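Local coordinates for Low molecular weight phosphotyrosine protein phosphatase 1 (PDB 7CUY), which probably removes phosphate from tyrosine-phosphorylated proteins and from small aryl and acyl phosphates as a low molecular weight phosphatase, at residues I18-V32 / C141-Q154. Residues are numbered along the deposited sequence; the frame is centred on the assembly and turned at random.
Sequences IAEVVMVDTLEKANV and CVVACAAFMKERLQ
The F148 ring meets M23 obliquely, M23 SD lying 4.4 Å from F148 CD1, while F85, Y83 and F113 pack against that ring edge-to-face. V32 CG2 lies over one face of the Q154 amide, 3.9 Å from Q154 NE2, which donates to a water that donates to A30 O. The two helices cross at -50°, axes of 18-29 and 141-153 coming within 9.2 Å. C145 is a knob set among A19, V22, M23 and T26, its SG 3.8 Å from M23 SD. With CG anti to the backbone N (chi1 -173°), M23 folds its CE onto C145 O and M149 CB. In the low molecular weight phosphatase fold both helices pack over the four-stranded parallel sheet: A19, M23 and C145 touch M7 of strand 3-9, and L27 lies on V35 and V37 of the edge strand. M149 bends at chi3 (77°) and sets CE against both T26 CG2 and A30 CB, tight at 3.5 Å from A30 CB. L27 CD2 slides past M149, touching SD, and reaches L153 CD1 at 3.8 Å. T26 CG2 faces the M149 thioether, and T26 OG1 donates to V22 O at 2.8 Å from above the carbonyl plane while accepting from a water that also donates to V142 O. A valine here would probably leave that bridging water short of one acceptor and V22 O without its second donor. Toward the end nearer C9, the probable nucleophile, C141 SG rests against A19 CB at 3.7 Å, and V22 CG1 leans on the C141–V142 backbone.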
# COMPACT_ATOMS: atom_id res chain seq x y z
N ILE A 18 5.77 -1.55 -1.95
CA ILE A 18 5.81 -2.92 -1.46
C ILE A 18 4.39 -3.46 -1.32
O ILE A 18 4.07 -4.54 -1.81
CB ILE A 18 6.58 -2.98 -0.12
CG1 ILE A 18 8.09 -2.78 -0.34
CG2 ILE A 18 6.30 -4.28 0.63
CD1 ILE A 18 8.87 -2.55 0.97
N ALA A 19 3.52 -2.69 -0.65
CA ALA A 19 2.14 -3.13 -0.44
C ALA A 19 1.43 -3.34 -1.77
O ALA A 19 0.63 -4.29 -1.92
CB ALA A 19 1.39 -2.11 0.43
N GLU A 20 1.70 -2.49 -2.76
CA GLU A 20 1.12 -2.70 -4.07
C GLU A 20 1.63 -3.99 -4.70
O GLU A 20 0.85 -4.77 -5.25
CB GLU A 20 1.41 -1.51 -4.98
CG GLU A 20 0.92 -1.75 -6.40
CD GLU A 20 1.47 -0.75 -7.38
OE1 GLU A 20 2.28 0.11 -6.97
OE2 GLU A 20 1.06 -0.81 -8.55
N VAL A 21 2.94 -4.22 -4.65
CA VAL A 21 3.49 -5.41 -5.29
C VAL A 21 3.05 -6.67 -4.54
O VAL A 21 2.73 -7.71 -5.15
CB VAL A 21 5.02 -5.30 -5.38
CG1 VAL A 21 5.61 -6.64 -5.74
CG2 VAL A 21 5.42 -4.26 -6.41
N VAL A 22 3.02 -6.61 -3.20
CA VAL A 22 2.60 -7.78 -2.44
C VAL A 22 1.13 -8.08 -2.71
O VAL A 22 0.74 -9.25 -2.82
CB VAL A 22 2.89 -7.57 -0.94
CG1 VAL A 22 2.19 -8.61 -0.10
CG2 VAL A 22 4.39 -7.61 -0.67
N MET A 23 0.29 -7.04 -2.84
CA MET A 23 -1.13 -7.30 -3.08
C MET A 23 -1.33 -7.98 -4.43
O MET A 23 -2.12 -8.93 -4.54
CB MET A 23 -1.93 -5.99 -3.00
CG MET A 23 -3.46 -6.14 -3.07
SD MET A 23 -4.23 -6.72 -1.52
CE MET A 23 -4.48 -8.41 -1.91
N VAL A 24 -0.61 -7.53 -5.46
CA VAL A 24 -0.73 -8.14 -6.78
C VAL A 24 -0.27 -9.60 -6.72
O VAL A 24 -0.93 -10.49 -7.24
CB VAL A 24 0.03 -7.33 -7.83
CG1 VAL A 24 0.18 -8.12 -9.12
CG2 VAL A 24 -0.72 -6.05 -8.11
N ASP A 25 0.87 -9.84 -6.06
CA ASP A 25 1.34 -11.21 -5.87
C ASP A 25 0.35 -12.04 -5.07
O ASP A 25 0.13 -13.22 -5.36
CB ASP A 25 2.69 -11.18 -5.16
CG ASP A 25 3.30 -12.56 -5.00
OD1 ASP A 25 3.26 -13.34 -5.99
OD2 ASP A 25 3.82 -12.86 -3.90
N THR A 26 -0.27 -11.43 -4.06
CA THR A 26 -1.24 -12.15 -3.25
C THR A 26 -2.47 -12.51 -4.07
O THR A 26 -2.96 -13.65 -3.99
CB THR A 26 -1.60 -11.28 -2.05
OG1 THR A 26 -0.47 -11.20 -1.18
CG2 THR A 26 -2.78 -11.86 -1.29
N LEU A 27 -2.98 -11.58 -4.87
CA LEU A 27 -4.09 -11.90 -5.75
C LEU A 27 -3.73 -12.99 -6.75
O LEU A 27 -4.56 -13.86 -7.05
CB LEU A 27 -4.55 -10.65 -6.50
CG LEU A 27 -5.08 -9.54 -5.60
CD1 LEU A 27 -4.99 -8.20 -6.33
CD2 LEU A 27 -6.52 -9.84 -5.13
N GLU A 28 -2.49 -12.98 -7.26
CA GLU A 28 -2.10 -13.97 -8.26
C GLU A 28 -2.09 -15.37 -7.68
O GLU A 28 -2.63 -16.31 -8.28
CB GLU A 28 -0.75 -13.60 -8.87
CG GLU A 28 -0.45 -14.39 -10.13
CD GLU A 28 0.68 -13.79 -10.97
OE1 GLU A 28 1.27 -14.52 -11.80
OE2 GLU A 28 0.98 -12.58 -10.80
N LYS A 29 -1.53 -15.54 -6.48
CA LYS A 29 -1.51 -16.86 -5.85
C LYS A 29 -2.92 -17.37 -5.55
O LYS A 29 -3.15 -18.58 -5.55
CB LYS A 29 -0.67 -16.83 -4.58
CG LYS A 29 0.80 -16.61 -4.89
CD LYS A 29 1.70 -16.74 -3.67
CE LYS A 29 1.75 -15.47 -2.85
NZ LYS A 29 2.81 -15.56 -1.80
N ALA A 30 -3.87 -16.47 -5.32
CA ALA A 30 -5.25 -16.88 -5.08
C ALA A 30 -6.07 -16.99 -6.35
O ALA A 30 -7.27 -17.29 -6.27
CB ALA A 30 -5.92 -15.90 -4.13
N ASN A 31 -5.48 -16.73 -7.52
CA ASN A 31 -6.19 -16.76 -8.80
C ASN A 31 -7.36 -15.78 -8.84
O ASN A 31 -8.37 -16.02 -9.51
CB ASN A 31 -6.67 -18.18 -9.13
CG ASN A 31 -5.52 -19.13 -9.44
OD1 ASN A 31 -4.52 -18.72 -10.03
ND2 ASN A 31 -5.66 -20.39 -9.04
N VAL A 32 -7.24 -14.65 -8.13
CA VAL A 32 -8.24 -13.59 -8.17
C VAL A 32 -7.83 -12.60 -9.25
O VAL A 32 -6.77 -11.97 -9.15
CB VAL A 32 -8.36 -12.89 -6.80
CG1 VAL A 32 -9.38 -11.75 -6.88
CG2 VAL A 32 -8.76 -13.91 -5.73
N CYS A 141 2.84 -6.51 5.18
CA CYS A 141 1.99 -6.48 3.99
C CYS A 141 1.59 -7.89 3.55
O CYS A 141 0.46 -8.11 3.09
CB CYS A 141 2.72 -5.76 2.86
SG CYS A 141 2.93 -3.99 3.19
N VAL A 142 2.50 -8.85 3.64
CA VAL A 142 2.16 -10.22 3.27
C VAL A 142 0.98 -10.72 4.10
O VAL A 142 0.02 -11.29 3.57
CB VAL A 142 3.39 -11.12 3.40
CG1 VAL A 142 3.00 -12.61 3.31
CG2 VAL A 142 4.41 -10.76 2.33
N VAL A 143 1.02 -10.47 5.41
CA VAL A 143 -0.05 -10.93 6.29
C VAL A 143 -1.31 -10.10 6.09
O VAL A 143 -2.42 -10.65 5.97
CB VAL A 143 0.42 -10.92 7.75
CG1 VAL A 143 -0.75 -11.21 8.71
CG2 VAL A 143 1.58 -11.92 7.96
N ALA A 144 -1.18 -8.77 6.08
CA ALA A 144 -2.35 -7.91 5.95
C ALA A 144 -3.07 -8.12 4.62
O ALA A 144 -4.30 -8.20 4.57
CB ALA A 144 -1.93 -6.44 6.10
N CYS A 145 -2.31 -8.17 3.53
CA CYS A 145 -2.93 -8.27 2.21
C CYS A 145 -3.73 -9.56 2.07
O CYS A 145 -4.87 -9.54 1.59
CB CYS A 145 -1.88 -8.19 1.11
SG CYS A 145 -1.20 -6.51 0.81
N ALA A 146 -3.14 -10.68 2.47
CA ALA A 146 -3.87 -11.95 2.46
C ALA A 146 -5.19 -11.84 3.22
O ALA A 146 -6.25 -12.19 2.70
CB ALA A 146 -2.99 -13.04 3.06
N ALA A 147 -5.13 -11.34 4.46
CA ALA A 147 -6.32 -11.30 5.31
C ALA A 147 -7.39 -10.41 4.69
O ALA A 147 -8.57 -10.79 4.63
CB ALA A 147 -5.95 -10.82 6.71
N PHE A 148 -7.01 -9.21 4.22
CA PHE A 148 -7.96 -8.36 3.51
C PHE A 148 -8.56 -9.07 2.31
O PHE A 148 -9.79 -9.05 2.10
CB PHE A 148 -7.29 -7.07 3.04
CG PHE A 148 -8.17 -6.24 2.13
CD1 PHE A 148 -7.94 -6.21 0.77
CD2 PHE A 148 -9.22 -5.51 2.65
CE1 PHE A 148 -8.76 -5.46 -0.08
CE2 PHE A 148 -10.03 -4.76 1.82
CZ PHE A 148 -9.80 -4.73 0.45
N MET A 149 -7.71 -9.66 1.47
CA MET A 149 -8.20 -10.37 0.29
C MET A 149 -9.19 -11.46 0.68
O MET A 149 -10.28 -11.58 0.09
CB MET A 149 -7.04 -11.00 -0.48
CG MET A 149 -7.51 -11.87 -1.63
SD MET A 149 -6.13 -12.63 -2.48
CE MET A 149 -5.75 -13.94 -1.28
N LYS A 150 -8.84 -12.26 1.68
CA LYS A 150 -9.72 -13.35 2.07
C LYS A 150 -11.05 -12.84 2.62
O LYS A 150 -12.12 -13.31 2.22
CB LYS A 150 -9.01 -14.26 3.08
CG LYS A 150 -8.25 -15.39 2.42
CD LYS A 150 -7.22 -15.99 3.35
CE LYS A 150 -6.96 -17.44 3.01
NZ LYS A 150 -6.31 -17.58 1.70
N GLU A 151 -11.01 -11.85 3.53
CA GLU A 151 -12.25 -11.36 4.14
C GLU A 151 -13.08 -10.56 3.16
O GLU A 151 -14.24 -10.88 2.90
CB GLU A 151 -11.94 -10.49 5.36
CG GLU A 151 -11.30 -11.21 6.49
CD GLU A 151 -10.84 -10.24 7.55
OE1 GLU A 151 -11.62 -9.29 7.84
OE2 GLU A 151 -9.71 -10.40 8.05
N ARG A 152 -12.52 -9.47 2.63
CA ARG A 152 -13.33 -8.51 1.89
C ARG A 152 -13.41 -8.82 0.41
O ARG A 152 -14.44 -8.58 -0.20
CB ARG A 152 -12.77 -7.10 2.04
CG ARG A 152 -12.72 -6.64 3.46
CD ARG A 152 -14.13 -6.43 4.02
NE ARG A 152 -14.03 -5.72 5.29
CZ ARG A 152 -14.06 -4.40 5.41
NH1 ARG A 152 -14.23 -3.63 4.34
NH2 ARG A 152 -13.93 -3.85 6.61
N LEU A 153 -12.34 -9.31 -0.19
CA LEU A 153 -12.37 -9.50 -1.63
C LEU A 153 -12.95 -10.86 -2.01
O LEU A 153 -13.67 -10.96 -3.01
CB LEU A 153 -10.96 -9.35 -2.20
CG LEU A 153 -10.31 -7.95 -2.14
CD1 LEU A 153 -9.01 -7.93 -2.96
CD2 LEU A 153 -11.25 -6.83 -2.60
N GLN A 154 -12.68 -11.90 -1.22
CA GLN A 154 -13.20 -13.23 -1.48
C GLN A 154 -14.38 -13.59 -0.60
O GLN A 154 -14.99 -14.65 -0.81
CB GLN A 154 -12.10 -14.28 -1.28
CG GLN A 154 -10.97 -14.11 -2.25
CD GLN A 154 -10.05 -15.29 -2.24
OE1 GLN A 154 -9.05 -15.29 -1.52
NE2 GLN A 154 -10.37 -16.31 -3.05
O HOH W 1 0.14 -12.37 1.18
O HOH W 2 -8.43 -18.31 -3.99